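Local atomic coordinates of acetyl transferase (Salmonella typhimurium, PDB entry 1S7K), a protein that acetylates the N-terminal alpha-amino group of ribosomal protein L7/L12, probably with acetyl-CoA as the acetyl donor. Residues Q110-M113 against S114-Q118; N145-A148 against R149-F153; A162-N166 against G167-D171. All blocks are in the same frame, centred on the assembly; numbering follows the deposited sequence.

Contacts 1 and 2 are partly buried helix ends in the GNAT domain, and contact 3 is a hairpin tip at the surface. Contact 1 opens helix 112-127, and contact 2 closes helix 142-150. These two touch through a hydrogen bond and apolar packing, and both include CoA-binding residues. Contact 3 joins strands 154-165 and 168-178, and its centre lies about 27 Å from that of contact 1. In all three a carbonyl takes a side-chain donor beside a backbone one: a serine hydroxyl in contact 1, an asparagine amide in contact 2 and an imidazole in contact 3. A tyrosine pair and the second subunit set contact 3 apart.

Contact 1 of 3, residues Q110-M113 against S114-Q118; sequences QGIM and SQSLQ
Gly111 O receives Gln115 N at 2.8 Å and closes the first turn of helix 112-127. This is the GNAT pyrophosphate-binding loop running into its helix. Gly109 and Gly111 form the Gly-x-Gly of that loop, and Gly111 is the N-cap. Gly111, Ile112, Met113 and Ser114 all belong to the CoA site, which is empty in this chain. As in other GNAT enzymes, N-H groups of this turn probably face the pyrophosphate.

The backbone bonds continue with Leu117 N to Met113 O at 2.7 Å and Ser116 N to Ile112 O at 2.9 Å.

One side-chain bond reinforces them. Ser116 OG lies beside its own backbone N (chi1 -71°) and turns back to Ile112 O at 2.8 Å. The hydroxyl and Ser116 N reach that carbonyl from opposite faces of its plane. The buried hydroxyl thus donates without leaving its helix. The hydroxyl of Ser114 instead hydrogen-bonds Asn151 ND2, on the adjoining helix end.

Van der Waals contacts complete the turn. Gln115 CG rests 3.3 Å from Gly111 O. Ile112 packs on Ile75 and Leu14 of the sheet, and Met113 on Tyr101 and Leu103, two further CoA-site residues. The bend at chi2 (49°) leaves Met113 SD 4.3 Å from Leu117 CB.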
loop_
_atom_site.group_PDB
_atom_site.type_symbol
_atom_site.label_atom_id
_atom_site.label_comp_id
_atom_site.label_asym_id
_atom_site.label_seq_id
_atom_site.Cartn_x
_atom_site.Cartn_y
_atom_site.Cartn_z
ATOM N N GLN A 110 10.850 -18.527 19.247
ATOM C CA GLN A 110 10.289 -18.725 20.574
ATOM C C GLN A 110 8.876 -18.154 20.787
ATOM O O GLN A 110 8.457 -17.981 21.943
ATOM C CB GLN A 110 11.233 -18.123 21.608
ATOM C CG GLN A 110 12.610 -18.801 21.526
ATOM C CD GLN A 110 13.715 -17.879 22.075
ATOM O OE1 GLN A 110 13.658 -17.437 23.213
ATOM N NE2 GLN A 110 14.670 -17.574 21.257
ATOM N N GLY A 111 8.160 -17.835 19.695
ATOM C CA GLY A 111 6.799 -17.287 19.838
ATOM C C GLY A 111 6.686 -15.888 20.441
ATOM O O GLY A 111 5.557 -15.421 20.799
ATOM N N ILE A 112 7.816 -15.200 20.574
ATOM C CA ILE A 112 7.830 -13.849 21.162
ATOM C C ILE A 112 7.055 -12.912 20.216
ATOM O O ILE A 112 6.291 -12.042 20.673
ATOM C CB ILE A 112 9.280 -13.322 21.309
ATOM C CG1 ILE A 112 10.010 -14.164 22.382
ATOM C CG2 ILE A 112 9.263 -11.849 21.679
ATOM C CD1 ILE A 112 11.601 -13.830 22.565
ATOM N N MET A 113 7.284 -13.065 18.901
ATOM C CA MET A 113 6.550 -12.217 17.925
ATOM C C MET A 113 5.094 -12.641 17.947
ATOM O O MET A 113 4.211 -11.795 17.995
ATOM C CB MET A 113 7.169 -12.354 16.530
ATOM C CG MET A 113 6.439 -11.664 15.400
ATOM S SD MET A 113 5.993 -9.979 15.720
ATOM C CE MET A 113 7.281 -9.339 16.163
ATOM N N SER A 114 4.827 -13.935 17.975
ATOM C CA SER A 114 3.395 -14.381 17.984
ATOM C C SER A 114 2.614 -13.850 19.208
ATOM O O SER A 114 1.484 -13.372 19.059
ATOM C CB SER A 114 3.326 -15.900 17.961
ATOM O OG SER A 114 3.753 -16.404 16.689
ATOM N N GLN A 115 3.217 -13.906 20.385
ATOM C CA GLN A 115 2.516 -13.446 21.568
ATOM C C GLN A 115 2.462 -11.953 21.540
ATOM O O GLN A 115 1.407 -11.370 21.836
ATOM C CB GLN A 115 3.200 -13.932 22.877
ATOM C CG GLN A 115 3.104 -15.423 23.079
ATOM C CD GLN A 115 3.607 -15.850 24.417
ATOM O OE1 GLN A 115 2.856 -16.468 25.236
ATOM N NE2 GLN A 115 4.855 -15.536 24.685
ATOM N N SER A 116 3.551 -11.313 21.108
ATOM C CA SER A 116 3.536 -9.839 21.078
ATOM C C SER A 116 2.499 -9.316 20.083
ATOM O O SER A 116 1.759 -8.353 20.345
ATOM C CB SER A 116 4.912 -9.286 20.683
ATOM O OG SER A 116 5.799 -9.511 21.772
ATOM N N LEU A 117 2.427 -9.978 18.939
ATOM C CA LEU A 117 1.474 -9.508 17.909
ATOM C C LEU A 117 0.029 -9.732 18.330
ATOM O O LEU A 117 -0.788 -8.827 18.154
ATOM C CB LEU A 117 1.780 -10.180 16.580
ATOM C CG LEU A 117 0.804 -9.858 15.437
ATOM C CD1 LEU A 117 0.755 -8.329 15.149
ATOM C CD2 LEU A 117 1.247 -10.662 14.205
ATOM N N GLN A 118 -0.293 -10.858 18.975
ATOM C CA GLN A 118 -1.687 -11.053 19.367
ATOM C C GLN A 118 -2.073 -10.002 20.386
ATOM O O GLN A 118 -3.202 -9.474 20.349
ATOM C CB GLN A 118 -1.910 -12.447 19.957
ATOM C CG GLN A 118 -1.443 -13.516 18.975
ATOM C CD GLN A 118 -2.172 -14.805 19.216
ATOM O OE1 GLN A 118 -2.558 -15.094 20.377
ATOM N NE2 GLN A 118 -2.396 -15.587 18.158
#

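Contact 2 of 3, residues N145-A148 against R149-F153; sequences NAVA and RRNHF
Arg149 folds back along helix 142-150 over the Asn145 carbonyl. Its CB is 3.7 Å from Asn145 O, and its CG is 3.6 Å from the same atom. The chain runs extended through chi2, then bends at chi3 (-57°), which turns the guanidinium toward the start of the helix. NE passes 4.0 Å from Asn145 O. That oxygen lies under the centre of one guanidinium face, with CZ 3.9 Å away. NH1 comes alongside Asn145 CB. NH2 reaches Ala146 CA at 3.6 Å. The same Asn145 O also takes the helical bond from Arg149 N.

The helix ends in a Schellman motif. His152, with positive phi, is the C-prime residue. Phe153 N reaches back to Ala148 O at 3.0 Å, and His152 N bonds to Arg149 O. Phe153 CB packs on Ala148 CB, and its ring continues into the core against Ile99, Leu117 and Ile135.

Asn151 adds a side-chain bond at this end. Its ND2 donates to Val147 O at 2.7 Å in a nearly straight bond (171° at the hydrogen). The acceptor lies in the amide plane. Asn151 N binds Val147 O as well, at 3.1 Å, so Asn151 grips one carbonyl twice.

Arg150, in the last turn, belongs to the CoA site. So does Ser114 of helix 112-127. Asn151, gripped by Val147 O, is placed as a second-shell residue and probably orients the Ser114 hydroxyl. For Arg149, the carbonyl under its guanidinium probably attracts the positive charge, although the guanidinium itself makes no hydrogen bond to it.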
loop_
_atom_site.group_PDB
_atom_site.type_symbol
_atom_site.label_atom_id
_atom_site.label_comp_id
_atom_site.label_asym_id
_atom_site.label_seq_id
_atom_site.Cartn_x
_atom_site.Cartn_y
_atom_site.Cartn_z
ATOM N N ASN A 145 5.844 -16.311 7.047
ATOM C CA ASN A 145 4.643 -17.093 6.734
ATOM C C ASN A 145 4.165 -17.886 7.939
ATOM O O ASN A 145 2.966 -17.960 8.195
ATOM C CB ASN A 145 4.883 -17.998 5.536
ATOM C CG ASN A 145 4.851 -17.228 4.225
ATOM O OD1 ASN A 145 3.725 -16.895 3.707
ATOM N ND2 ASN A 145 6.045 -16.914 3.676
ATOM N N ALA A 146 5.089 -18.438 8.714
ATOM C CA ALA A 146 4.692 -19.186 9.883
ATOM C C ALA A 146 4.038 -18.277 10.952
ATOM O O ALA A 146 3.056 -18.684 11.609
ATOM C CB ALA A 146 5.914 -19.976 10.426
ATOM N N VAL A 147 4.543 -17.044 11.117
ATOM C CA VAL A 147 3.924 -16.116 12.081
ATOM C C VAL A 147 2.493 -15.872 11.607
ATOM O O VAL A 147 1.555 -15.956 12.378
ATOM C CB VAL A 147 4.719 -14.753 12.144
ATOM C CG1 VAL A 147 3.956 -13.740 12.943
ATOM C CG2 VAL A 147 6.099 -14.987 12.853
ATOM N N ALA A 148 2.333 -15.594 10.319
ATOM C CA ALA A 148 0.992 -15.334 9.829
ATOM C C ALA A 148 0.047 -16.495 10.133
ATOM O O ALA A 148 -1.060 -16.302 10.688
ATOM C CB ALA A 148 1.019 -14.996 8.370
ATOM N N ARG A 149 0.483 -17.710 9.853
ATOM C CA ARG A 149 -0.391 -18.862 10.116
ATOM C C ARG A 149 -0.635 -19.164 11.581
ATOM O O ARG A 149 -1.744 -19.482 11.937
ATOM C CB ARG A 149 0.149 -20.119 9.399
ATOM C CG ARG A 149 0.089 -20.019 7.847
ATOM C CD ARG A 149 0.538 -21.398 7.276
ATOM N NE ARG A 149 1.860 -21.731 7.780
ATOM C CZ ARG A 149 2.972 -21.682 7.047
ATOM N NH1 ARG A 149 2.913 -21.329 5.761
ATOM N NH2 ARG A 149 4.139 -21.949 7.611
ATOM N N ARG A 150 0.378 -19.078 12.436
ATOM C CA ARG A 150 0.235 -19.335 13.871
ATOM C C ARG A 150 -0.677 -18.304 14.554
ATOM O O ARG A 150 -1.195 -18.572 15.631
ATOM C CB ARG A 150 1.582 -19.238 14.597
ATOM C CG ARG A 150 2.613 -20.254 14.219
ATOM C CD ARG A 150 2.547 -21.531 15.056
ATOM N NE ARG A 150 3.403 -22.506 14.389
ATOM C CZ ARG A 150 3.617 -23.736 14.807
ATOM N NH1 ARG A 150 3.039 -24.175 15.921
ATOM N NH2 ARG A 150 4.410 -24.531 14.093
ATOM N N ASN A 151 -0.836 -17.118 13.946
ATOM C CA ASN A 151 -1.629 -16.097 14.550
ATOM C C ASN A 151 -2.979 -15.894 13.876
ATOM O O ASN A 151 -3.574 -14.842 13.956
ATOM C CB ASN A 151 -0.760 -14.861 14.642
ATOM C CG ASN A 151 0.414 -15.114 15.607
ATOM O OD1 ASN A 151 0.241 -14.944 16.818
ATOM N ND2 ASN A 151 1.580 -15.607 15.084
ATOM N N HIS A 152 -3.381 -16.952 13.204
ATOM C CA HIS A 152 -4.695 -17.105 12.563
ATOM C C HIS A 152 -5.034 -16.091 11.508
ATOM O O HIS A 152 -6.194 -15.614 11.446
ATOM C CB HIS A 152 -5.758 -17.088 13.664
ATOM C CG HIS A 152 -5.323 -17.799 14.909
ATOM N ND1 HIS A 152 -5.139 -19.165 14.961
ATOM C CD2 HIS A 152 -4.929 -17.318 16.117
ATOM C CE1 HIS A 152 -4.644 -19.502 16.145
ATOM N NE2 HIS A 152 -4.508 -18.401 16.861
ATOM N N PHE A 153 -4.032 -15.701 10.709
ATOM C CA PHE A 153 -4.299 -14.774 9.617
ATOM C C PHE A 153 -4.834 -15.608 8.442
ATOM O O PHE A 153 -4.458 -16.776 8.271
ATOM C CB PHE A 153 -3.020 -14.052 9.151
ATOM C CG PHE A 153 -2.576 -12.901 10.040
ATOM C CD1 PHE A 153 -2.143 -13.117 11.343
ATOM C CD2 PHE A 153 -2.638 -11.582 9.571
ATOM C CE1 PHE A 153 -1.779 -12.044 12.163
ATOM C CE2 PHE A 153 -2.283 -10.497 10.364
ATOM C CZ PHE A 153 -1.855 -10.717 11.674
#

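Contact 3 of 3, residues A162-N166 against G167-D171; sequences AEYLN and GDYHD
Tyr164 and Tyr169 meet through different first torsions. Tyr164 CG is anti to its backbone N (chi1 -177°), whereas Tyr169 CG lies beside its own (chi1 -58°). The two form an antiparallel non-hydrogen-bonded pair. Their ring centroids are 4.7 Å apart and their planes meet at 54°. The CD1 side of Tyr164 lies over one face of the Tyr169 ring, but the nearest carbons are modelled too close to be trusted. Tyr164 OH comes to rest by the turn, 3.3 Å from Gly167 CA.

His170 CG also lies beside its backbone N, and this carries the imidazole along the hairpin toward Leu165. NE2 donates to Leu165 O at 3.1 Å, with the acceptor in the ring plane. Asp168 N binds the same oxygen at 3.2 Å, from the other face of the carbonyl. A water bridges Asp168 OD2 (2.6 Å from the water oxygen) and, weakly, His170 NE2.

This is a beta hairpin with a two-residue loop. Asn166 and Gly167 fill the middle of a type I' turn, both with positive phi. Leu165 N to Asp168 O and His170 N to Glu163 O continue the ladder, at 2.8 Å and 2.7 Å. Ala162 and Glu163 both face His170, a classic beta bulge.

Strand 154-165 is the outermost strand on its side of the chain's sheet. Strand 168-178 lies between it and strand 132-138. Glu163 and His170, on one face of the hairpin, both touch Arg138 of strand 132-138. The tyrosine face meets the second subunit, whose Arg131 makes a cation-pi contact with Tyr169. Its Asn94 bonds Tyr164 N at the outer edge.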
loop_
_atom_site.group_PDB
_atom_site.type_symbol
_atom_site.label_atom_id
_atom_site.label_comp_id
_atom_site.label_asym_id
_atom_site.label_seq_id
_atom_site.Cartn_x
_atom_site.Cartn_y
_atom_site.Cartn_z
ATOM N N ALA A 162 6.058 -8.969 -6.507
ATOM C CA ALA A 162 5.798 -7.720 -5.882
ATOM C C ALA A 162 6.907 -7.097 -5.029
ATOM O O ALA A 162 6.876 -5.869 -4.742
ATOM C CB ALA A 162 4.526 -7.892 -5.064
ATOM N N GLU A 163 7.891 -7.902 -4.643
ATOM C CA GLU A 163 8.951 -7.391 -3.767
ATOM C C GLU A 163 10.313 -7.623 -4.348
ATOM O O GLU A 163 10.699 -8.755 -4.600
ATOM C CB GLU A 163 8.870 -8.073 -2.407
ATOM C CG GLU A 163 9.998 -7.604 -1.436
ATOM C CD GLU A 163 9.791 -8.085 -0.005
ATOM O OE1 GLU A 163 10.812 -8.305 0.693
ATOM O OE2 GLU A 163 8.614 -8.213 0.430
ATOM N N TYR A 164 11.030 -6.543 -4.587
ATOM C CA TYR A 164 12.391 -6.666 -5.148
ATOM C C TYR A 164 13.362 -6.986 -4.005
ATOM O O TYR A 164 13.313 -6.362 -2.940
ATOM C CB TYR A 164 12.802 -5.341 -5.794
ATOM C CG TYR A 164 14.163 -5.364 -6.469
ATOM C CD1 TYR A 164 14.312 -5.898 -7.726
ATOM C CD2 TYR A 164 15.276 -4.824 -5.848
ATOM C CE1 TYR A 164 15.546 -5.890 -8.379
ATOM C CE2 TYR A 164 16.519 -4.816 -6.471
ATOM C CZ TYR A 164 16.639 -5.344 -7.747
ATOM O OH TYR A 164 17.834 -5.280 -8.457
ATOM N N LEU A 165 14.246 -7.941 -4.220
ATOM C CA LEU A 165 15.233 -8.272 -3.213
ATOM C C LEU A 165 16.331 -9.050 -3.903
ATOM O O LEU A 165 16.069 -10.009 -4.614
ATOM C CB LEU A 165 14.617 -9.122 -2.088
ATOM C CG LEU A 165 15.413 -9.272 -0.790
ATOM C CD1 LEU A 165 16.361 -10.419 -0.926
ATOM C CD2 LEU A 165 16.182 -7.967 -0.476
ATOM N N ASN A 166 17.562 -8.616 -3.681
ATOM C CA ASN A 166 18.725 -9.285 -4.260
ATOM C C ASN A 166 18.620 -9.513 -5.763
ATOM O O ASN A 166 18.802 -10.617 -6.217
ATOM C CB ASN A 166 18.976 -10.623 -3.539
ATOM C CG ASN A 166 19.393 -10.433 -2.065
ATOM O OD1 ASN A 166 19.013 -11.223 -1.171
ATOM N ND2 ASN A 166 20.175 -9.391 -1.803
ATOM N N GLY A 167 18.317 -8.458 -6.515
ATOM C CA GLY A 167 18.261 -8.566 -7.971
ATOM C C GLY A 167 17.043 -9.200 -8.623
ATOM O O GLY A 167 16.921 -9.157 -9.844
ATOM N N ASP A 168 16.120 -9.736 -7.822
ATOM C CA ASP A 168 14.922 -10.390 -8.358
ATOM C C ASP A 168 13.616 -9.782 -7.775
ATOM O O ASP A 168 13.664 -9.155 -6.725
ATOM C CB ASP A 168 14.936 -11.892 -8.028
ATOM C CG ASP A 168 16.072 -12.664 -8.744
ATOM O OD1 ASP A 168 16.318 -12.427 -9.926
ATOM O OD2 ASP A 168 16.693 -13.535 -8.120
ATOM N N TYR A 169 12.471 -10.009 -8.447
ATOM C CA TYR A 169 11.173 -9.566 -7.922
ATOM C C TYR A 169 10.485 -10.867 -7.470
ATOM O O TYR A 169 10.274 -11.831 -8.260
ATOM C CB TYR A 169 10.365 -8.808 -8.993
ATOM C CG TYR A 169 11.158 -7.616 -9.470
ATOM C CD1 TYR A 169 10.970 -6.357 -8.906
ATOM C CD2 TYR A 169 12.101 -7.761 -10.491
ATOM C CE1 TYR A 169 11.682 -5.266 -9.341
ATOM C CE2 TYR A 169 12.830 -6.660 -10.937
ATOM C CZ TYR A 169 12.614 -5.445 -10.370
ATOM O OH TYR A 169 13.353 -4.397 -10.827
ATOM N N HIS A 170 10.172 -10.918 -6.175
ATOM C CA HIS A 170 9.595 -12.123 -5.587
ATOM C C HIS A 170 8.110 -12.015 -5.346
ATOM O O HIS A 170 7.639 -10.952 -5.042
ATOM C CB HIS A 170 10.248 -12.351 -4.232
ATOM C CG HIS A 170 11.730 -12.513 -4.345
ATOM N ND1 HIS A 170 12.310 -13.731 -4.618
ATOM C CD2 HIS A 170 12.727 -11.599 -4.356
ATOM C CE1 HIS A 170 13.615 -13.568 -4.789
ATOM N NE2 HIS A 170 13.900 -12.285 -4.639
ATOM N N ASP A 171 7.421 -13.141 -5.425
ATOM C CA ASP A 171 5.973 -13.174 -5.142
ATOM C C ASP A 171 5.823 -12.932 -3.617
ATOM O O ASP A 171 6.678 -13.374 -2.799
ATOM C CB ASP A 171 5.426 -14.549 -5.505
ATOM C CG ASP A 171 5.264 -14.775 -7.012
ATOM O OD1 ASP A 171 5.808 -13.980 -7.844
ATOM O OD2 ASP A 171 4.608 -15.814 -7.337
HETATM O O HOH W 1 16.943 -13.208 -5.574
#